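Local coordinates for putative oxidoreductase (Klebsiella pneumoniae subsp. pneumoniae MGH 78578, PDB 3E82), which probably acts as a nucleotide-dependent oxidoreductase of the Gfo/Idh/MocA family, although its substrate is not established, at residues B[13-18]-B[44-49]; B[21-26]-B[95-100]; B[127-132]-B[299-304]; B[131-136]-B[185-190]. One frame throughout, in Å; residues are numbered along the deposited sequence.

Interaction 1: residues B[13-18]-B[44-49]; sequences IGYGFV and EKVKRD
Y15 reaches across to helix 43-49 with the whole length of its side chain, meeting K45, V46 and D49 in turn. Its CG stands anti to the backbone N (chi1 -160°), which directs the ring at the helix and carries the hydroxyl as far as D49. There Y15 OH donates to D49 OD2 over 2.7 Å. The acceptor lies in the ring plane at the ring's edge, whereas the hydroxyl meets OD2 on the anti side, 15° out of the carboxylate plane; ring and carboxylate are turned 54° apart. K20 adds a long, weak ion pair to the same OD2.

Nearer the root of the ring, V46 CG2 comes obliquely to within 3.9 Å of Y15 CD2, an apolar contact extended by V38 of strand 33-39, which touches both side chains. K45 arrives from the preceding helix position. Its chain bends at the third torsion, bringing NZ to 3.4 Å from the backbone O of Y15 in a weak hydrogen bond, with K45 CE 4.1 Å from Y15 CD2.

On either side of Y15 in sequence stand G14, at whose backbone angles a CB would press on the carbonyl O of I13, which by itself calls for glycine, and G16, at the N-cap of helix 17-28. With strand 8-13 before and the helix after, the GYGFVG sequence fits the glycine-rich turn of a Rossmann fold, consistent with dinucleotide binding; Y15 ties that turn to the helix after the second strand.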
# COMPACT_ATOMS: atom_id res chain seq x y z
N ILE B 13 -27.85 -12.44 23.66
CA ILE B 13 -28.86 -12.62 22.63
C ILE B 13 -28.26 -13.29 21.40
O ILE B 13 -27.51 -12.67 20.65
CB ILE B 13 -29.48 -11.26 22.22
CG1 ILE B 13 -29.94 -10.50 23.47
CG2 ILE B 13 -30.63 -11.48 21.25
CD1 ILE B 13 -30.91 -11.25 24.37
N GLY B 14 -28.60 -14.56 21.21
CA GLY B 14 -28.08 -15.30 20.08
C GLY B 14 -26.93 -16.20 20.50
O GLY B 14 -25.98 -15.75 21.14
N TYR B 15 -27.03 -17.48 20.15
CA TYR B 15 -25.98 -18.42 20.46
C TYR B 15 -25.48 -19.03 19.17
O TYR B 15 -25.31 -20.25 19.04
CB TYR B 15 -26.48 -19.52 21.40
CG TYR B 15 -25.36 -20.22 22.13
CD1 TYR B 15 -24.56 -19.51 23.03
CD2 TYR B 15 -25.10 -21.57 21.93
CE1 TYR B 15 -23.52 -20.14 23.71
CE2 TYR B 15 -24.06 -22.21 22.61
CZ TYR B 15 -23.28 -21.49 23.49
OH TYR B 15 -22.26 -22.11 24.16
N GLY B 16 -25.28 -18.16 18.19
CA GLY B 16 -24.76 -18.60 16.92
C GLY B 16 -23.26 -18.67 17.05
O GLY B 16 -22.71 -18.73 18.16
N PHE B 17 -22.57 -18.65 15.92
CA PHE B 17 -21.12 -18.72 15.91
C PHE B 17 -20.44 -17.72 16.86
O PHE B 17 -19.64 -18.11 17.70
CB PHE B 17 -20.60 -18.50 14.50
CG PHE B 17 -19.13 -18.26 14.44
CD1 PHE B 17 -18.24 -19.31 14.63
CD2 PHE B 17 -18.63 -16.98 14.27
CE1 PHE B 17 -16.86 -19.07 14.64
CE2 PHE B 17 -17.27 -16.73 14.28
CZ PHE B 17 -16.38 -17.78 14.46
N VAL B 18 -20.75 -16.44 16.70
CA VAL B 18 -20.14 -15.41 17.53
C VAL B 18 -20.52 -15.50 19.00
O VAL B 18 -19.67 -15.36 19.88
CB VAL B 18 -20.47 -14.01 16.99
CG1 VAL B 18 -19.89 -12.93 17.91
CG2 VAL B 18 -19.90 -13.85 15.58
N GLU B 44 -31.22 -27.14 23.73
CA GLU B 44 -30.21 -28.20 23.78
C GLU B 44 -28.83 -27.76 23.34
O GLU B 44 -27.83 -28.08 23.99
CB GLU B 44 -30.66 -29.40 22.95
CG GLU B 44 -31.72 -30.26 23.62
CD GLU B 44 -32.29 -31.32 22.70
OE1 GLU B 44 -33.06 -30.96 21.78
OE2 GLU B 44 -31.95 -32.51 22.87
N LYS B 45 -28.75 -27.02 22.23
CA LYS B 45 -27.46 -26.55 21.74
C LYS B 45 -26.77 -25.70 22.81
O LYS B 45 -25.57 -25.83 23.05
CB LYS B 45 -27.63 -25.72 20.47
CG LYS B 45 -26.33 -25.15 19.93
CD LYS B 45 -26.55 -24.34 18.66
CE LYS B 45 -27.42 -23.12 18.91
NZ LYS B 45 -27.64 -22.30 17.68
N VAL B 46 -27.54 -24.83 23.45
CA VAL B 46 -27.02 -23.96 24.49
C VAL B 46 -26.62 -24.78 25.70
O VAL B 46 -25.47 -24.74 26.15
CB VAL B 46 -28.06 -22.91 24.92
CG1 VAL B 46 -27.45 -21.98 25.97
CG2 VAL B 46 -28.53 -22.12 23.71
N LYS B 47 -27.57 -25.54 26.23
CA LYS B 47 -27.33 -26.37 27.40
C LYS B 47 -26.12 -27.30 27.24
O LYS B 47 -25.44 -27.60 28.22
CB LYS B 47 -28.57 -27.20 27.73
CG LYS B 47 -29.78 -26.38 28.18
CD LYS B 47 -29.61 -25.85 29.59
CE LYS B 47 -30.89 -25.20 30.11
NZ LYS B 47 -30.74 -24.75 31.54
N ARG B 48 -25.84 -27.74 26.02
CA ARG B 48 -24.69 -28.62 25.80
C ARG B 48 -23.37 -27.99 26.25
O ARG B 48 -22.44 -28.70 26.65
CB ARG B 48 -24.59 -29.02 24.32
CG ARG B 48 -25.41 -30.26 23.95
CD ARG B 48 -24.98 -30.86 22.62
NE ARG B 48 -25.38 -30.06 21.46
CZ ARG B 48 -26.64 -29.89 21.07
NH1 ARG B 48 -27.64 -30.47 21.74
NH2 ARG B 48 -26.91 -29.15 20.01
N ASP B 49 -23.30 -26.66 26.18
CA ASP B 49 -22.10 -25.93 26.58
C ASP B 49 -22.27 -25.31 27.96
O ASP B 49 -21.36 -25.36 28.79
CB ASP B 49 -21.78 -24.80 25.59
CG ASP B 49 -21.39 -25.30 24.21
OD1 ASP B 49 -20.80 -26.40 24.12
OD2 ASP B 49 -21.65 -24.58 23.23

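Interaction 2: residues B[21-26]-B[95-100]; sequences TFHAPL and VVDKPF
H23 and D97 join two elements of the Rossmann domain: helix 17-28, which follows the glycine-rich turn, and the segment that continues from strand 93-96. D97 opens the sequence DKP, whose cis peptide bond before P99 and position after this strand make it the probable counterpart of the EKP signature of Gfo/Idh/MocA proteins.

The link is a single histidine-carboxylate hydrogen bond. H23 NE2 donates to D97 OD1 over 2.8 Å, with an N-H...O angle of 154°. From the imidazole side the approach is regular, since OD1 lies close to the ring plane at the ring's edge. On the carboxylate side it is oblique: NE2 comes from above, 54° out of the carboxylate plane, and the two planes stand 78° apart. Both first bonds from the backbone aim toward the opposite segment, so the two side chains span a backbone separation of 9.2 Å between H23 CA and D97 CA.

The ring of F124 meets the imidazole and also touches D97. The second ring nitrogen fixes the rotation of the imidazole further: H23 ND1 is hydrogen-bonded to Y303 OH of helix 300-310.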
# COMPACT_ATOMS: atom_id res chain seq x y z
N THR B 21 -18.68 -18.82 20.29
CA THR B 21 -17.22 -18.83 20.21
C THR B 21 -16.51 -17.68 20.92
O THR B 21 -15.43 -17.87 21.47
CB THR B 21 -16.75 -18.82 18.73
OG1 THR B 21 -17.53 -19.76 17.98
CG2 THR B 21 -15.28 -19.20 18.63
N PHE B 22 -17.13 -16.51 20.92
CA PHE B 22 -16.55 -15.32 21.54
C PHE B 22 -17.15 -14.89 22.88
O PHE B 22 -16.54 -15.09 23.93
CB PHE B 22 -16.65 -14.14 20.56
CG PHE B 22 -15.64 -14.16 19.46
CD1 PHE B 22 -14.51 -13.33 19.51
CD2 PHE B 22 -15.79 -15.03 18.38
CE1 PHE B 22 -13.55 -13.36 18.49
CE2 PHE B 22 -14.84 -15.07 17.35
CZ PHE B 22 -13.72 -14.23 17.41
N HIS B 23 -18.34 -14.31 22.81
CA HIS B 23 -19.01 -13.78 23.98
C HIS B 23 -19.17 -14.66 25.21
O HIS B 23 -18.75 -14.27 26.30
CB HIS B 23 -20.36 -13.22 23.56
CG HIS B 23 -20.25 -12.10 22.57
ND1 HIS B 23 -19.66 -10.90 22.88
CD2 HIS B 23 -20.63 -12.02 21.27
CE1 HIS B 23 -19.68 -10.12 21.81
NE2 HIS B 23 -20.27 -10.77 20.83
N ALA B 24 -19.75 -15.85 25.06
CA ALA B 24 -19.93 -16.71 26.22
C ALA B 24 -18.61 -17.01 26.94
O ALA B 24 -18.51 -16.83 28.15
CB ALA B 24 -20.61 -18.01 25.82
N PRO B 25 -17.57 -17.47 26.20
CA PRO B 25 -16.27 -17.78 26.82
C PRO B 25 -15.59 -16.58 27.47
O PRO B 25 -15.04 -16.68 28.57
CB PRO B 25 -15.46 -18.33 25.64
CG PRO B 25 -16.52 -18.98 24.79
CD PRO B 25 -17.60 -17.92 24.80
N LEU B 26 -15.61 -15.44 26.79
CA LEU B 26 -15.00 -14.24 27.32
C LEU B 26 -15.72 -13.78 28.59
O LEU B 26 -15.09 -13.57 29.63
CB LEU B 26 -15.03 -13.13 26.26
CG LEU B 26 -14.12 -13.36 25.04
CD1 LEU B 26 -14.46 -12.35 23.94
CD2 LEU B 26 -12.65 -13.23 25.47
N VAL B 95 -24.41 -3.95 24.80
CA VAL B 95 -23.17 -4.15 24.07
C VAL B 95 -23.65 -4.78 22.76
O VAL B 95 -24.33 -5.81 22.77
CB VAL B 95 -22.21 -5.12 24.79
CG1 VAL B 95 -21.19 -5.68 23.79
CG2 VAL B 95 -21.48 -4.37 25.92
N VAL B 96 -23.32 -4.15 21.64
CA VAL B 96 -23.74 -4.66 20.33
C VAL B 96 -22.57 -5.19 19.51
O VAL B 96 -21.57 -4.50 19.30
CB VAL B 96 -24.42 -3.55 19.49
CG1 VAL B 96 -25.05 -4.15 18.23
CG2 VAL B 96 -25.44 -2.82 20.34
N ASP B 97 -22.70 -6.43 19.07
CA ASP B 97 -21.68 -7.07 18.25
C ASP B 97 -21.69 -6.31 16.91
O ASP B 97 -22.72 -5.77 16.52
CB ASP B 97 -22.08 -8.53 18.04
CG ASP B 97 -20.93 -9.39 17.58
OD1 ASP B 97 -19.93 -9.49 18.32
OD2 ASP B 97 -21.04 -9.98 16.48
N LYS B 98 -20.56 -6.24 16.22
CA LYS B 98 -20.55 -5.54 14.94
C LYS B 98 -21.47 -6.27 13.94
O LYS B 98 -21.57 -7.50 13.97
CB LYS B 98 -19.13 -5.45 14.37
CG LYS B 98 -18.15 -4.60 15.20
CD LYS B 98 -16.84 -4.38 14.44
CE LYS B 98 -16.10 -5.68 14.17
NZ LYS B 98 -15.57 -6.27 15.42
N PRO B 99 -22.16 -5.52 13.06
CA PRO B 99 -22.14 -4.06 12.97
C PRO B 99 -23.07 -3.40 13.98
O PRO B 99 -24.13 -3.94 14.32
CB PRO B 99 -22.59 -3.81 11.54
CG PRO B 99 -23.62 -4.88 11.35
CD PRO B 99 -22.90 -6.10 11.93
N PHE B 100 -22.66 -2.23 14.44
CA PHE B 100 -23.43 -1.43 15.38
C PHE B 100 -24.88 -1.35 14.88
O PHE B 100 -25.81 -1.82 15.54
CB PHE B 100 -22.81 -0.03 15.45
CG PHE B 100 -23.44 0.89 16.46
CD1 PHE B 100 -23.10 2.24 16.49
CD2 PHE B 100 -24.39 0.43 17.36
CE1 PHE B 100 -23.70 3.11 17.39
CE2 PHE B 100 -24.99 1.29 18.27
CZ PHE B 100 -24.65 2.63 18.29

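Interaction 3: residues B[127-132]-B[299-304]; sequences RRWDSD and QRQYYM
W129 and Q301 both carry CG anti to their own carbonyl carbon (chi1 -58° and -78°), and these turns bring the indole and the start of the glutamine chain together. Q301 CB sits over one indole face, 3.4 Å from the centroid of the five-membered ring and only 8° off its normal, a well-centred CH-pi contact. The nearest ring atom is W129 CD1, at 3.5 Å from Q301 CB. The glutamine then bends at its second torsion and its amide leads away, so the aliphatic root does the touching.

The six-membered ring of the indole reaches along the helix to the next residue. W129 CZ3 lies 3.7 Å from Y302 CB and meets the tyrosine ring near its plane, at the edge. On the opposite indole face lies CB of the neighbouring R128.

R127 NE forms a salt bridge of 2.7 Å to the syn lone pair of D130 OD2, joining the side chains of the first and last residues of the type I turn R127-D130, while Y302 OH bonds S122 and Q299 OE1 bonds N126. No hydrogen bond crosses between 127-132 and 299-304, so their attraction is probably mainly dispersion and CH-pi, while a backbone hydrogen bond of W129 with D298 also ties the two chain parts together.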
# COMPACT_ATOMS: atom_id res chain seq x y z
N ARG B 127 -10.67 -5.55 19.13
CA ARG B 127 -9.31 -5.75 18.67
C ARG B 127 -8.28 -4.76 19.20
O ARG B 127 -7.12 -4.75 18.76
CB ARG B 127 -9.29 -5.76 17.13
CG ARG B 127 -10.40 -6.62 16.48
CD ARG B 127 -10.30 -8.10 16.85
NE ARG B 127 -9.04 -8.70 16.40
CZ ARG B 127 -8.80 -9.14 15.16
NH1 ARG B 127 -9.75 -9.07 14.23
NH2 ARG B 127 -7.61 -9.63 14.85
N ARG B 128 -8.69 -3.94 20.17
CA ARG B 128 -7.81 -2.93 20.76
C ARG B 128 -6.81 -3.53 21.74
O ARG B 128 -5.92 -2.84 22.24
CB ARG B 128 -8.64 -1.87 21.49
CG ARG B 128 -9.65 -1.17 20.59
CD ARG B 128 -10.48 -0.16 21.36
NE ARG B 128 -11.34 0.59 20.45
CZ ARG B 128 -11.97 1.71 20.75
NH1 ARG B 128 -11.86 2.25 21.97
NH2 ARG B 128 -12.72 2.31 19.84
N TRP B 129 -6.95 -4.83 22.02
CA TRP B 129 -6.06 -5.49 22.95
C TRP B 129 -5.31 -6.67 22.33
O TRP B 129 -4.87 -7.57 23.04
CB TRP B 129 -6.86 -5.93 24.17
CG TRP B 129 -7.51 -4.75 24.81
CD1 TRP B 129 -6.95 -3.89 25.72
CD2 TRP B 129 -8.81 -4.22 24.52
NE1 TRP B 129 -7.83 -2.87 26.01
CE2 TRP B 129 -8.97 -3.05 25.29
CE3 TRP B 129 -9.86 -4.63 23.68
CZ2 TRP B 129 -10.14 -2.27 25.24
CZ3 TRP B 129 -11.02 -3.86 23.63
CH2 TRP B 129 -11.15 -2.69 24.41
N ASP B 130 -5.19 -6.65 21.01
CA ASP B 130 -4.48 -7.69 20.28
C ASP B 130 -2.97 -7.54 20.45
O ASP B 130 -2.45 -6.43 20.52
CB ASP B 130 -4.84 -7.61 18.79
CG ASP B 130 -6.21 -8.18 18.48
OD1 ASP B 130 -6.97 -8.45 19.43
OD2 ASP B 130 -6.53 -8.36 17.29
N SER B 131 -2.27 -8.67 20.52
CA SER B 131 -0.83 -8.68 20.69
C SER B 131 -0.12 -7.82 19.63
O SER B 131 0.73 -7.00 19.98
CB SER B 131 -0.29 -10.12 20.66
OG SER B 131 -0.57 -10.77 19.43
N ASP B 132 -0.46 -8.01 18.36
CA ASP B 132 0.18 -7.22 17.30
C ASP B 132 -0.07 -5.73 17.45
O ASP B 132 0.87 -4.93 17.39
CB ASP B 132 -0.26 -7.69 15.90
CG ASP B 132 -1.76 -7.97 15.81
OD1 ASP B 132 -2.55 -7.37 16.57
OD2 ASP B 132 -2.13 -8.79 14.94
N GLN B 299 -8.43 -9.80 24.68
CA GLN B 299 -9.68 -9.10 24.44
C GLN B 299 -10.65 -9.16 25.63
O GLN B 299 -11.68 -8.49 25.62
CB GLN B 299 -10.35 -9.62 23.16
CG GLN B 299 -10.76 -11.07 23.17
CD GLN B 299 -11.21 -11.53 21.80
OE1 GLN B 299 -12.29 -11.16 21.32
NE2 GLN B 299 -10.38 -12.33 21.14
N ARG B 300 -10.32 -9.94 26.66
CA ARG B 300 -11.18 -10.01 27.84
C ARG B 300 -11.21 -8.60 28.43
O ARG B 300 -12.09 -8.26 29.22
CB ARG B 300 -10.62 -11.00 28.88
CG ARG B 300 -10.64 -12.46 28.45
CD ARG B 300 -9.87 -13.37 29.41
NE ARG B 300 -10.31 -13.21 30.80
CZ ARG B 300 -9.68 -12.50 31.73
NH1 ARG B 300 -8.54 -11.87 31.42
NH2 ARG B 300 -10.18 -12.42 32.96
N GLN B 301 -10.22 -7.78 28.06
CA GLN B 301 -10.13 -6.42 28.55
C GLN B 301 -11.40 -5.65 28.20
O GLN B 301 -11.85 -4.80 28.97
CB GLN B 301 -8.91 -5.69 27.97
CG GLN B 301 -7.58 -6.04 28.63
CD GLN B 301 -7.51 -5.60 30.09
OE1 GLN B 301 -7.81 -4.45 30.42
NE2 GLN B 301 -7.10 -6.51 30.97
N TYR B 302 -11.98 -5.93 27.03
CA TYR B 302 -13.20 -5.24 26.64
C TYR B 302 -14.27 -5.41 27.73
O TYR B 302 -14.89 -4.44 28.16
CB TYR B 302 -13.75 -5.79 25.32
CG TYR B 302 -15.05 -5.14 24.92
CD1 TYR B 302 -15.06 -3.92 24.23
CD2 TYR B 302 -16.29 -5.70 25.25
CE1 TYR B 302 -16.25 -3.28 23.90
CE2 TYR B 302 -17.50 -5.06 24.92
CZ TYR B 302 -17.46 -3.85 24.25
OH TYR B 302 -18.63 -3.19 23.93
N TYR B 303 -14.49 -6.65 28.16
CA TYR B 303 -15.49 -6.92 29.18
C TYR B 303 -15.07 -6.49 30.59
O TYR B 303 -15.91 -6.09 31.39
CB TYR B 303 -15.87 -8.41 29.16
CG TYR B 303 -16.91 -8.73 28.10
CD1 TYR B 303 -18.19 -8.18 28.17
CD2 TYR B 303 -16.61 -9.54 27.01
CE1 TYR B 303 -19.14 -8.42 27.18
CE2 TYR B 303 -17.55 -9.80 26.01
CZ TYR B 303 -18.82 -9.23 26.10
OH TYR B 303 -19.76 -9.46 25.11
N MSE B 304 -13.78 -6.56 30.88
CA MSE B 304 -13.31 -6.13 32.19
C MSE B 304 -13.52 -4.63 32.32
O MSE B 304 -13.92 -4.13 33.37
CB MSE B 304 -11.83 -6.48 32.36
CG MSE B 304 -11.54 -7.94 32.16
SE MSE B 304 -9.68 -8.38 32.43
CE MSE B 304 -9.10 -8.72 30.63

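Interaction 4: residues B[131-136]-B[185-190]; sequences SDYLGI and IDQALQ
Q187 NE2, packed 3.5 Å from Y133 CB, is gripped by two acceptors: the backbone O of R127 and a bridging water at 2.9 Å. That water in turn donates to D132 OD1 over 2.7 Å, so a buried amide and a carboxylate are joined across the two helices without touching. The other end of the amide is also satisfied, Q187 OE1 accepting from R240.

Held in this way, the amide lies parallel to the Y133 ring, their planes 1° apart, and the two side chains run alongside each other, head to tail. The amide itself is displaced toward the root of the tyrosine. What covers the ring face is Q187 CG, 3.8 Å from the ring centroid and 22° off the normal, a CH-pi contact offset toward the rim on the CD1 side.

These residues pair the starting turns of helix 131-142 with the later part of helix 176-192 in the C-terminal alpha/beta portion, beside its mixed sheet; F241 of strand 241-245 touches both D132 and Q187.

Y133 CG is anti to the backbone N (chi1 172°), which extends the phenol toward Q190. Its OH packs 3.3 Å from Q190 CB, with the two side chains standing roughly perpendicular. A second water lies in the ring plane, 2.6 Å from Y133 OH, and accepts from Q190 NE2 over 3.1 Å; R137 NH1 adds a weak hydrogen bond to the same hydroxyl.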
# COMPACT_ATOMS: atom_id res chain seq x y z
N SER B 131 -2.27 -8.67 20.52
CA SER B 131 -0.83 -8.68 20.69
C SER B 131 -0.12 -7.82 19.63
O SER B 131 0.73 -7.00 19.98
CB SER B 131 -0.29 -10.12 20.66
OG SER B 131 -0.57 -10.77 19.43
N ASP B 132 -0.46 -8.01 18.36
CA ASP B 132 0.18 -7.22 17.30
C ASP B 132 -0.07 -5.73 17.45
O ASP B 132 0.87 -4.93 17.39
CB ASP B 132 -0.26 -7.69 15.90
CG ASP B 132 -1.76 -7.97 15.81
OD1 ASP B 132 -2.55 -7.37 16.57
OD2 ASP B 132 -2.13 -8.79 14.94
N TYR B 133 -1.32 -5.33 17.66
CA TYR B 133 -1.65 -3.92 17.83
C TYR B 133 -0.99 -3.32 19.07
O TYR B 133 -0.37 -2.26 18.99
CB TYR B 133 -3.16 -3.75 17.92
CG TYR B 133 -3.60 -2.34 18.30
CD1 TYR B 133 -3.44 -1.28 17.41
CD2 TYR B 133 -4.20 -2.09 19.53
CE1 TYR B 133 -3.88 0.01 17.75
CE2 TYR B 133 -4.64 -0.81 19.87
CZ TYR B 133 -4.48 0.23 18.98
OH TYR B 133 -4.95 1.48 19.30
N LEU B 134 -1.11 -4.00 20.21
CA LEU B 134 -0.50 -3.50 21.44
C LEU B 134 1.01 -3.33 21.25
O LEU B 134 1.59 -2.35 21.72
CB LEU B 134 -0.77 -4.44 22.61
CG LEU B 134 -2.20 -4.42 23.15
CD1 LEU B 134 -2.34 -5.43 24.30
CD2 LEU B 134 -2.55 -3.01 23.62
N GLY B 135 1.63 -4.29 20.58
CA GLY B 135 3.06 -4.23 20.33
C GLY B 135 3.42 -3.01 19.50
O GLY B 135 4.30 -2.24 19.87
N ILE B 136 2.74 -2.83 18.37
CA ILE B 136 2.98 -1.69 17.48
C ILE B 136 2.75 -0.38 18.21
O ILE B 136 3.53 0.57 18.07
CB ILE B 136 2.05 -1.74 16.25
CG1 ILE B 136 2.49 -2.87 15.31
CG2 ILE B 136 2.05 -0.39 15.53
CD1 ILE B 136 3.96 -2.84 14.92
N ILE B 185 -9.66 -0.06 10.84
CA ILE B 185 -9.97 1.36 11.01
C ILE B 185 -9.94 1.77 12.49
O ILE B 185 -9.28 2.74 12.85
CB ILE B 185 -11.38 1.70 10.47
CG1 ILE B 185 -11.44 1.45 8.97
CG2 ILE B 185 -11.72 3.16 10.79
CD1 ILE B 185 -12.86 1.38 8.44
N ASP B 186 -10.64 1.02 13.32
CA ASP B 186 -10.72 1.33 14.75
C ASP B 186 -9.34 1.51 15.38
O ASP B 186 -9.14 2.46 16.14
CB ASP B 186 -11.50 0.24 15.50
CG ASP B 186 -11.75 0.59 16.94
OD1 ASP B 186 -12.34 1.67 17.19
OD2 ASP B 186 -11.37 -0.20 17.83
N GLN B 187 -8.42 0.60 15.09
CA GLN B 187 -7.06 0.69 15.62
C GLN B 187 -6.38 1.98 15.16
O GLN B 187 -5.71 2.66 15.95
CB GLN B 187 -6.22 -0.53 15.18
CG GLN B 187 -6.58 -1.82 15.92
CD GLN B 187 -6.01 -3.08 15.27
OE1 GLN B 187 -5.54 -3.06 14.13
NE2 GLN B 187 -6.06 -4.20 16.01
N ALA B 188 -6.56 2.33 13.89
CA ALA B 188 -5.97 3.54 13.35
C ALA B 188 -6.51 4.80 14.04
O ALA B 188 -5.74 5.69 14.40
CB ALA B 188 -6.22 3.62 11.84
N LEU B 189 -7.82 4.87 14.22
CA LEU B 189 -8.43 6.03 14.86
C LEU B 189 -7.96 6.16 16.31
O LEU B 189 -7.69 7.26 16.79
CB LEU B 189 -9.96 5.92 14.80
CG LEU B 189 -10.57 5.84 13.40
CD1 LEU B 189 -12.09 5.76 13.47
CD2 LEU B 189 -10.13 7.05 12.60
N GLN B 190 -7.86 5.03 17.00
CA GLN B 190 -7.41 5.02 18.38
C GLN B 190 -5.99 5.60 18.47
O GLN B 190 -5.67 6.36 19.38
CB GLN B 190 -7.42 3.60 18.94
CG GLN B 190 -8.80 3.08 19.36
CD GLN B 190 -9.32 3.76 20.63
OE1 GLN B 190 -10.12 4.70 20.58
NE2 GLN B 190 -8.86 3.28 21.78
O HOH W 1 -5.05 -6.91 15.56
O HOH W 2 -6.37 1.52 21.49

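In the fold
From the N terminus, interactions 1 and 2 alternate along the chain: 13-18 and 21-26 open before 44-49 and 95-100 close, so their loops cross. Both use helix 17-28 within the Rossmann domain, and they touch where V18 packs on H23 and D97. After they close, interactions 3 and 4 start from overlapping segments sharing S131 and D132. Interaction 4 closes first, at helix 176-192, and its span falls within that of interaction 3, which ends at helix 300-310. The R128-D186 salt bridge joins these two contacts. Helix 300-310 in turn meets interaction 2, linking the later chain to the Rossmann domain; interactions 1 and 4, with centres about 30 Å apart, do not touch.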